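PDB 3DRF: oligopeptide-binding protein oppA, which captures oligopeptides in a voluminous cavity, closing like a Venus fly-trap, for uptake by the OppABCDF ABC transporter. Local coordinates for residues 265-270 with 290-295. Numbering follows the deposited sequence.
Sequences AALSSS and KGYKVL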
loop_
_atom_site.group_PDB
_atom_site.type_symbol
_atom_site.label_atom_id
_atom_site.label_comp_id
_atom_site.label_asym_id
_atom_site.label_seq_id
_atom_site.Cartn_x
_atom_site.Cartn_y
_atom_site.Cartn_z
ATOM N N ALA A 265 0.785 -27.512 -1.359
ATOM C CA ALA A 265 1.257 -28.637 -2.172
ATOM C C ALA A 265 2.598 -28.238 -2.829
ATOM O O ALA A 265 3.452 -29.048 -2.988
ATOM C CB ALA A 265 0.202 -28.974 -3.274
ATOM N N ALA A 266 2.744 -26.977 -3.221
ATOM C CA ALA A 266 4.014 -26.499 -3.803
ATOM C C ALA A 266 5.157 -26.567 -2.817
ATOM O O ALA A 266 6.244 -26.869 -3.183
ATOM C CB ALA A 266 3.852 -25.046 -4.352
ATOM N N LEU A 267 4.888 -26.302 -1.555
ATOM C CA LEU A 267 5.891 -26.494 -0.538
ATOM C C LEU A 267 6.163 -27.982 -0.280
ATOM O O LEU A 267 7.289 -28.346 -0.154
ATOM C CB LEU A 267 5.466 -25.831 0.783
ATOM C CG LEU A 267 5.276 -24.293 0.725
ATOM C CD1 LEU A 267 4.531 -23.809 2.014
ATOM C CD2 LEU A 267 6.653 -23.629 0.612
ATOM N N SER A 268 5.128 -28.808 -0.242
ATOM C CA SER A 268 5.316 -30.235 -0.006
ATOM C C SER A 268 6.165 -30.888 -1.125
ATOM O O SER A 268 6.882 -31.788 -0.884
ATOM C CB SER A 268 3.957 -30.933 0.141
ATOM O OG SER A 268 3.249 -30.420 1.226
ATOM N N SER A 269 6.039 -30.395 -2.327
ATOM C CA SER A 269 6.765 -30.972 -3.477
ATOM C C SER A 269 8.100 -30.235 -3.763
ATOM O O SER A 269 8.775 -30.535 -4.702
ATOM C CB SER A 269 5.867 -30.909 -4.691
ATOM O OG SER A 269 5.756 -29.599 -5.214
ATOM N N SER A 270 8.432 -29.243 -2.948
ATOM C CA SER A 270 9.663 -28.422 -3.142
ATOM C C SER A 270 9.690 -27.658 -4.453
ATOM O O SER A 270 10.740 -27.385 -4.981
ATOM C CB SER A 270 10.922 -29.305 -3.012
ATOM O OG SER A 270 11.149 -29.686 -1.696
ATOM N N LYS A 290 7.749 -30.620 6.998
ATOM C CA LYS A 290 9.131 -30.899 7.229
ATOM C C LYS A 290 9.988 -30.217 6.129
ATOM O O LYS A 290 9.577 -30.040 4.998
ATOM C CB LYS A 290 9.332 -32.414 7.213
ATOM C CG LYS A 290 8.577 -33.163 8.365
ATOM C CD LYS A 290 8.721 -32.527 9.758
ATOM C CE LYS A 290 7.825 -33.190 10.786
ATOM N NZ LYS A 290 7.831 -32.428 12.067
ATOM N N GLY A 291 11.155 -29.822 6.535
ATOM C CA GLY A 291 12.128 -29.259 5.624
ATOM C C GLY A 291 12.136 -27.753 5.442
ATOM O O GLY A 291 12.874 -27.278 4.651
ATOM N N TYR A 292 11.320 -27.073 6.237
ATOM C CA TYR A 292 11.218 -25.593 6.183
ATOM C C TYR A 292 11.428 -24.941 7.559
ATOM O O TYR A 292 11.058 -25.512 8.542
ATOM C CB TYR A 292 9.837 -25.192 5.623
ATOM C CG TYR A 292 9.659 -25.489 4.125
ATOM C CD1 TYR A 292 10.003 -24.560 3.148
ATOM C CD2 TYR A 292 9.165 -26.705 3.701
ATOM C CE1 TYR A 292 9.866 -24.842 1.827
ATOM C CE2 TYR A 292 9.048 -26.988 2.424
ATOM C CZ TYR A 292 9.388 -26.083 1.479
ATOM O OH TYR A 292 9.169 -26.421 0.178
ATOM N N LYS A 293 12.054 -23.759 7.556
ATOM C CA LYS A 293 12.134 -22.786 8.649
ATOM C C LYS A 293 11.024 -21.748 8.381
ATOM O O LYS A 293 10.812 -21.404 7.274
ATOM C CB LYS A 293 13.526 -22.135 8.608
ATOM C CG LYS A 293 13.783 -21.111 9.697
ATOM C CD LYS A 293 15.216 -20.637 9.719
ATOM C CE LYS A 293 15.409 -19.565 10.710
ATOM N NZ LYS A 293 16.825 -19.085 10.731
ATOM N N VAL A 294 10.316 -21.298 9.378
ATOM C CA VAL A 294 9.262 -20.299 9.179
ATOM C C VAL A 294 9.645 -18.990 9.843
ATOM O O VAL A 294 9.768 -18.940 11.050
ATOM C CB VAL A 294 7.938 -20.814 9.706
ATOM C CG1 VAL A 294 6.854 -19.820 9.437
ATOM C CG2 VAL A 294 7.590 -22.175 9.047
ATOM N N LEU A 295 9.889 -17.970 9.031
ATOM C CA LEU A 295 10.290 -16.660 9.522
ATOM C C LEU A 295 9.054 -15.826 9.800
ATOM O O LEU A 295 8.047 -16.116 9.270
ATOM C CB LEU A 295 11.170 -15.973 8.479
ATOM C CG LEU A 295 12.392 -16.769 7.967
ATOM C CD1 LEU A 295 13.123 -15.933 6.929
ATOM C CD2 LEU A 295 13.265 -17.036 9.157
HETATM O O HOH W 1 11.494 -26.281 -1.281
#
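Y292, at the start of strand 292-307, reaches across to the C-terminal end of helix 263-268 and donates its phenol proton to the backbone carbonyl of L267, with OH 2.7 Å from O. The hydroxyl lies in the carbonyl plane on a lone pair, at a C=O...donor angle of 117°. L267 O also accepts a hydrogen bond from S270 N at 3.1 Å, where the helix ends in a Schellman motif. The tight part joins this bond, at the ring edge, to an apolar contact: L267 CD2 packs 3.6 Å from CE1 of Y292. With CG anti to its carbonyl carbon (chi1 -62°), L267 carries CD2 over one face of the ring, near its CE1 rim. Leucine is buried here among V286, P547 and the ring, where a branched apolar side chain packs without needing a polar partner. Looser and wetter is the other side of the ring plane. There a water donates to Y292 OH over 2.7 Å and makes only a weak 3.4 Å bond to the OG of S270, whose small polar side chain suits an exposed turn. Tyrosine fits between these surroundings: its phenol gives the helix-end carbonyl a second donor besides S270 N, while its oxygen accepts from the water.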